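Neurotoxin (Clostridium botulinum, PDB 1ZB7) acts in the host cytosol as a zinc endopeptidase that cleaves synaptobrevins, cutting VAMP2 at a single Ala-Ala bond. Local coordinates at residues I316-Y319 / K320-K324; K87-K90 / T91-L95. All coordinates share one frame; numbering follows the deposited sequence.

Contact 1 of 2, residues I316-Y319 / K320-K324; sequences ISLY and KQIYK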
loop_
_atom_site.group_PDB
_atom_site.type_symbol
_atom_site.label_atom_id
_atom_site.label_comp_id
_atom_site.label_asym_id
_atom_site.label_seq_id
_atom_site.Cartn_x
_atom_site.Cartn_y
_atom_site.Cartn_z
ATOM N N ILE A 316 10.896 24.698 39.104
ATOM C CA ILE A 316 11.743 24.509 37.922
ATOM C C ILE A 316 12.650 23.276 37.936
ATOM O O ILE A 316 12.722 22.537 36.927
ATOM C CB ILE A 316 12.700 25.727 37.744
ATOM C CG1 ILE A 316 11.907 27.029 37.594
ATOM C CG2 ILE A 316 13.522 25.583 36.525
ATOM C CD1 ILE A 316 10.740 26.936 36.745
ATOM N N SER A 317 13.403 23.103 39.014
ATOM C CA SER A 317 14.355 21.972 39.140
ATOM C C SER A 317 13.640 20.648 39.177
ATOM O O SER A 317 14.089 19.679 38.680
ATOM C CB SER A 317 15.143 22.085 40.455
ATOM O OG SER A 317 16.061 23.178 40.291
ATOM N N LEU A 318 12.499 20.592 39.803
ATOM C CA LEU A 318 11.745 19.383 39.768
ATOM C C LEU A 318 11.387 18.969 38.277
ATOM O O LEU A 318 11.578 17.859 37.860
ATOM C CB LEU A 318 10.466 19.650 40.542
ATOM C CG LEU A 318 9.462 18.575 40.527
ATOM C CD1 LEU A 318 10.129 17.183 40.888
ATOM C CD2 LEU A 318 8.452 18.951 41.520
ATOM N N TYR A 319 10.893 19.916 37.490
ATOM C CA TYR A 319 10.523 19.637 36.151
ATOM C C TYR A 319 11.710 19.416 35.233
ATOM O O TYR A 319 11.600 18.663 34.340
ATOM C CB TYR A 319 9.648 20.778 35.627
ATOM C CG TYR A 319 8.237 20.560 36.052
ATOM C CD1 TYR A 319 7.761 21.183 37.219
ATOM C CD2 TYR A 319 7.402 19.726 35.329
ATOM C CE1 TYR A 319 6.451 20.956 37.621
ATOM C CE2 TYR A 319 6.088 19.555 35.719
ATOM C CZ TYR A 319 5.656 20.134 36.879
ATOM O OH TYR A 319 4.450 19.932 37.354
ATOM N N LYS A 320 12.816 20.117 35.431
ATOM C CA LYS A 320 14.078 19.756 34.789
ATOM C C LYS A 320 14.475 18.297 35.003
ATOM O O LYS A 320 14.923 17.618 34.075
ATOM C CB LYS A 320 15.201 20.694 35.216
ATOM C CG LYS A 320 15.079 22.087 34.640
ATOM C CD LYS A 320 16.261 22.964 35.001
ATOM C CE LYS A 320 16.247 24.328 34.227
ATOM N NZ LYS A 320 17.620 25.129 34.045
ATOM N N GLN A 321 14.335 17.823 36.231
ATOM C CA GLN A 321 14.601 16.410 36.537
ATOM C C GLN A 321 13.651 15.345 35.851
ATOM O O GLN A 321 14.053 14.288 35.387
ATOM C CB GLN A 321 14.613 16.234 38.031
ATOM C CG GLN A 321 14.925 14.804 38.452
ATOM C CD GLN A 321 16.392 14.351 38.256
ATOM O OE1 GLN A 321 17.336 14.943 38.838
ATOM N NE2 GLN A 321 16.577 13.251 37.495
ATOM N N ILE A 322 12.393 15.647 35.867
ATOM C CA ILE A 322 11.411 14.938 35.132
ATOM C C ILE A 322 11.782 14.811 33.616
ATOM O O ILE A 322 11.765 13.704 33.039
ATOM C CB ILE A 322 10.048 15.637 35.327
ATOM C CG1 ILE A 322 9.540 15.391 36.748
ATOM C CG2 ILE A 322 9.025 15.123 34.365
ATOM C CD1 ILE A 322 8.170 16.100 37.023
ATOM N N TYR A 323 12.115 15.931 32.985
ATOM C CA TYR A 323 12.477 15.922 31.569
ATOM C C TYR A 323 13.797 15.220 31.314
ATOM O O TYR A 323 13.930 14.515 30.323
ATOM C CB TYR A 323 12.431 17.347 30.962
ATOM C CG TYR A 323 11.029 17.906 31.009
ATOM C CD1 TYR A 323 9.921 17.131 30.567
ATOM C CD2 TYR A 323 10.768 19.162 31.584
ATOM C CE1 TYR A 323 8.732 17.581 30.691
ATOM C CE2 TYR A 323 9.492 19.638 31.633
ATOM C CZ TYR A 323 8.497 18.846 31.216
ATOM O OH TYR A 323 7.216 19.236 31.361
ATOM N N LYS A 324 14.790 15.425 32.161
ATOM C CA LYS A 324 16.018 14.628 32.104
ATOM C C LYS A 324 15.706 13.106 32.084
ATOM O O LYS A 324 16.208 12.388 31.261
ATOM C CB LYS A 324 16.910 14.997 33.262
ATOM C CG LYS A 324 18.260 14.235 33.296
ATOM C CD LYS A 324 18.867 14.290 34.676
ATOM C CE LYS A 324 20.148 13.455 34.704
ATOM N NZ LYS A 324 21.064 13.875 35.832
#

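Contact 2 of 2, residues K87-K90 / T91-L95; sequences KFLK and TMIKL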
loop_
_atom_site.group_PDB
_atom_site.type_symbol
_atom_site.label_atom_id
_atom_site.label_comp_id
_atom_site.label_asym_id
_atom_site.label_seq_id
_atom_site.Cartn_x
_atom_site.Cartn_y
_atom_site.Cartn_z
ATOM N N LYS A 87 -20.617 0.688 31.674
ATOM C CA LYS A 87 -20.086 -0.434 30.867
ATOM C C LYS A 87 -18.835 -0.093 30.030
ATOM O O LYS A 87 -17.838 -0.918 29.961
ATOM C CB LYS A 87 -21.189 -1.027 29.976
ATOM C CG LYS A 87 -20.742 -2.281 29.229
ATOM C CD LYS A 87 -21.863 -3.079 28.506
ATOM C CE LYS A 87 -21.208 -4.305 27.778
ATOM N NZ LYS A 87 -22.080 -5.383 27.362
ATOM N N PHE A 88 -18.884 1.088 29.383
ATOM C CA PHE A 88 -17.708 1.645 28.678
ATOM C C PHE A 88 -16.460 1.813 29.604
ATOM O O PHE A 88 -15.376 1.354 29.278
ATOM C CB PHE A 88 -18.073 2.982 28.094
ATOM C CG PHE A 88 -16.954 3.659 27.332
ATOM C CD1 PHE A 88 -16.825 3.502 25.939
ATOM C CD2 PHE A 88 -16.102 4.516 27.959
ATOM C CE1 PHE A 88 -15.853 4.242 25.276
ATOM C CE2 PHE A 88 -15.120 5.192 27.279
ATOM C CZ PHE A 88 -14.980 4.999 25.939
ATOM N N LEU A 89 -16.663 2.461 30.754
ATOM C CA LEU A 89 -15.673 2.630 31.794
ATOM C C LEU A 89 -15.008 1.317 32.317
ATOM O O LEU A 89 -13.756 1.199 32.354
ATOM C CB LEU A 89 -16.309 3.372 32.916
ATOM C CG LEU A 89 -15.544 3.776 34.194
ATOM C CD1 LEU A 89 -14.247 4.522 33.853
ATOM C CD2 LEU A 89 -16.492 4.649 35.022
ATOM N N LYS A 90 -15.846 0.359 32.665
ATOM C CA LYS A 90 -15.440 -0.955 33.068
ATOM C C LYS A 90 -14.717 -1.718 31.975
ATOM O O LYS A 90 -13.715 -2.412 32.236
ATOM C CB LYS A 90 -16.650 -1.722 33.691
ATOM C CG LYS A 90 -16.861 -1.279 35.177
ATOM C CD LYS A 90 -18.222 -1.472 35.665
ATOM C CE LYS A 90 -18.364 -1.034 37.173
ATOM N NZ LYS A 90 -19.844 -1.003 37.577
ATOM N N THR A 91 -15.199 -1.585 30.755
ATOM C CA THR A 91 -14.535 -2.230 29.619
ATOM C C THR A 91 -13.138 -1.591 29.394
ATOM O O THR A 91 -12.187 -2.286 29.186
ATOM C CB THR A 91 -15.370 -2.110 28.313
ATOM O OG1 THR A 91 -16.660 -2.685 28.510
ATOM C CG2 THR A 91 -14.699 -2.768 27.167
ATOM N N MET A 92 -13.037 -0.276 29.433
ATOM C CA MET A 92 -11.739 0.412 29.294
ATOM C C MET A 92 -10.740 -0.061 30.364
ATOM O O MET A 92 -9.561 -0.303 30.075
ATOM C CB MET A 92 -11.877 1.946 29.329
ATOM C CG MET A 92 -12.523 2.620 28.137
ATOM S SD MET A 92 -12.019 1.931 26.496
ATOM C CE MET A 92 -10.264 2.328 26.553
ATOM N N ILE A 93 -11.219 -0.192 31.607
ATOM C CA ILE A 93 -10.371 -0.640 32.684
ATOM C C ILE A 93 -9.918 -2.065 32.459
ATOM O O ILE A 93 -8.756 -2.418 32.762
ATOM C CB ILE A 93 -11.111 -0.532 34.001
ATOM C CG1 ILE A 93 -11.274 0.940 34.356
ATOM C CG2 ILE A 93 -10.389 -1.341 35.134
ATOM C CD1 ILE A 93 -12.404 1.162 35.377
ATOM N N LYS A 94 -10.834 -2.905 31.946
ATOM C CA LYS A 94 -10.509 -4.285 31.730
ATOM C C LYS A 94 -9.442 -4.358 30.645
ATOM O O LYS A 94 -8.510 -5.126 30.736
ATOM C CB LYS A 94 -11.726 -5.095 31.342
ATOM C CG LYS A 94 -11.463 -6.560 30.985
ATOM C CD LYS A 94 -12.646 -7.400 31.252
ATOM C CE LYS A 94 -12.420 -8.918 30.843
ATOM N NZ LYS A 94 -13.729 -9.641 30.929
ATOM N N LEU A 95 -9.567 -3.533 29.630
ATOM C CA LEU A 95 -8.610 -3.508 28.554
ATOM C C LEU A 95 -7.264 -3.045 29.025
ATOM O O LEU A 95 -6.269 -3.656 28.689
ATOM C CB LEU A 95 -9.133 -2.670 27.372
ATOM C CG LEU A 95 -10.423 -3.173 26.666
ATOM C CD1 LEU A 95 -10.704 -2.201 25.529
ATOM C CD2 LEU A 95 -10.285 -4.535 26.167
#

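Contact 1 of 2, residues I316-Y319 / K320-K324
Ile316 O takes the amide of Lys320 in the shortest bond here, 2.8 Å from N to O and nearly straight at 172° at the hydrogen. The CG of Lys320 leans on the same carbonyl, 3.3 Å from Ile316 O. Beyond CG the lysine runs extended alongside Ile316, both side chains heading the same way, and its CE rests 3.8 Å from CG2 of Ile316. Its NZ then leaves the pair for the carbonyls of Leu303 and Val306. These are the first two and a half turns of helix 316-327, a surface helix of the M27 protease fold; the i to i+4 bonds continue with Ile322 N on Leu318 O. Further along, CG1 of Ile322 stands anti to the carbonyl carbon (chi1 -72°) and beside the backbone N, and the extended chi2 (179°) carries CD1 over one face of the Tyr319 ring, 4.1 Å from CD2. Leu318 CD1 is a looser neighbour of that methyl. Tyr323 slants across Tyr319 without stacking: its CE2 is 4.2 Å from Tyr319 CB. The Tyr323 hydroxyl bonds to Pro117 O, which fixes this buried ring against the 116-119 loop, while Tyr319 and Ile316 both pack on Phe129.

Contact 2 of 2, residues K87-K90 / T91-L95
Met92 folds back over the ring of Phe88, one turn earlier in helix 82-99. Its CB starts beside the backbone, 3.5 Å from Phe88 O. With CG anti to the carbonyl carbon (chi1 -71°), the next atom swings to the side where the phenyl lies: CG sits over one face, 4.2 Å from the ring centroid and 26° off the normal, a CH-pi contact nearest to CE2. A bend at chi2 keeps the sulfur above the same ring, SD being 4.6 Å from the centroid, so the pair also makes a rather distant Met-aromatic contact. The last bend, at chi3, turns CE away from the phenyl. Ile45 of strand 43-46 touches both Phe88 and Met92, and Leu228 of helix 224-239 meets Met92. On another face Leu89 and Ile93 run side by side, with their CD1 methyls 4.1 Å apart.

Thr91 makes the polar side-chain bond of this contact; its OG1 gives its proton to Lys87 O at 2.6 Å. The same oxygen accepts Thr91 N at 2.8 Å, the two donors arriving from opposite faces of the carbonyl plane. The buried hydroxyl thus spends its hydrogen on its own helix, and this double grip probably fixes the rotation of the threonine, while carbon and sulfur over the phenyl face leave that side of the helix apolar.

How the contacts relate
From the N terminus, the chain reaches contact 2 first, within helix 82-99, and comes to contact 1 much later, in helix 316-327. Each joins successive turns of one helix, so neither closes a long loop; they follow in series, without nesting or crossing. Their centres lie 34 Å apart and their nearest atoms about 24 Å, so they do not touch. Contact 2 is largely buried, and its helix packs on strand 43-46 of the mixed sheet and on helix 224-239. Residues 316-324 lie at the surface, where their helix covers strand 128-129 and the loop after helix 103-114. Both belong to the same zinc protease domain.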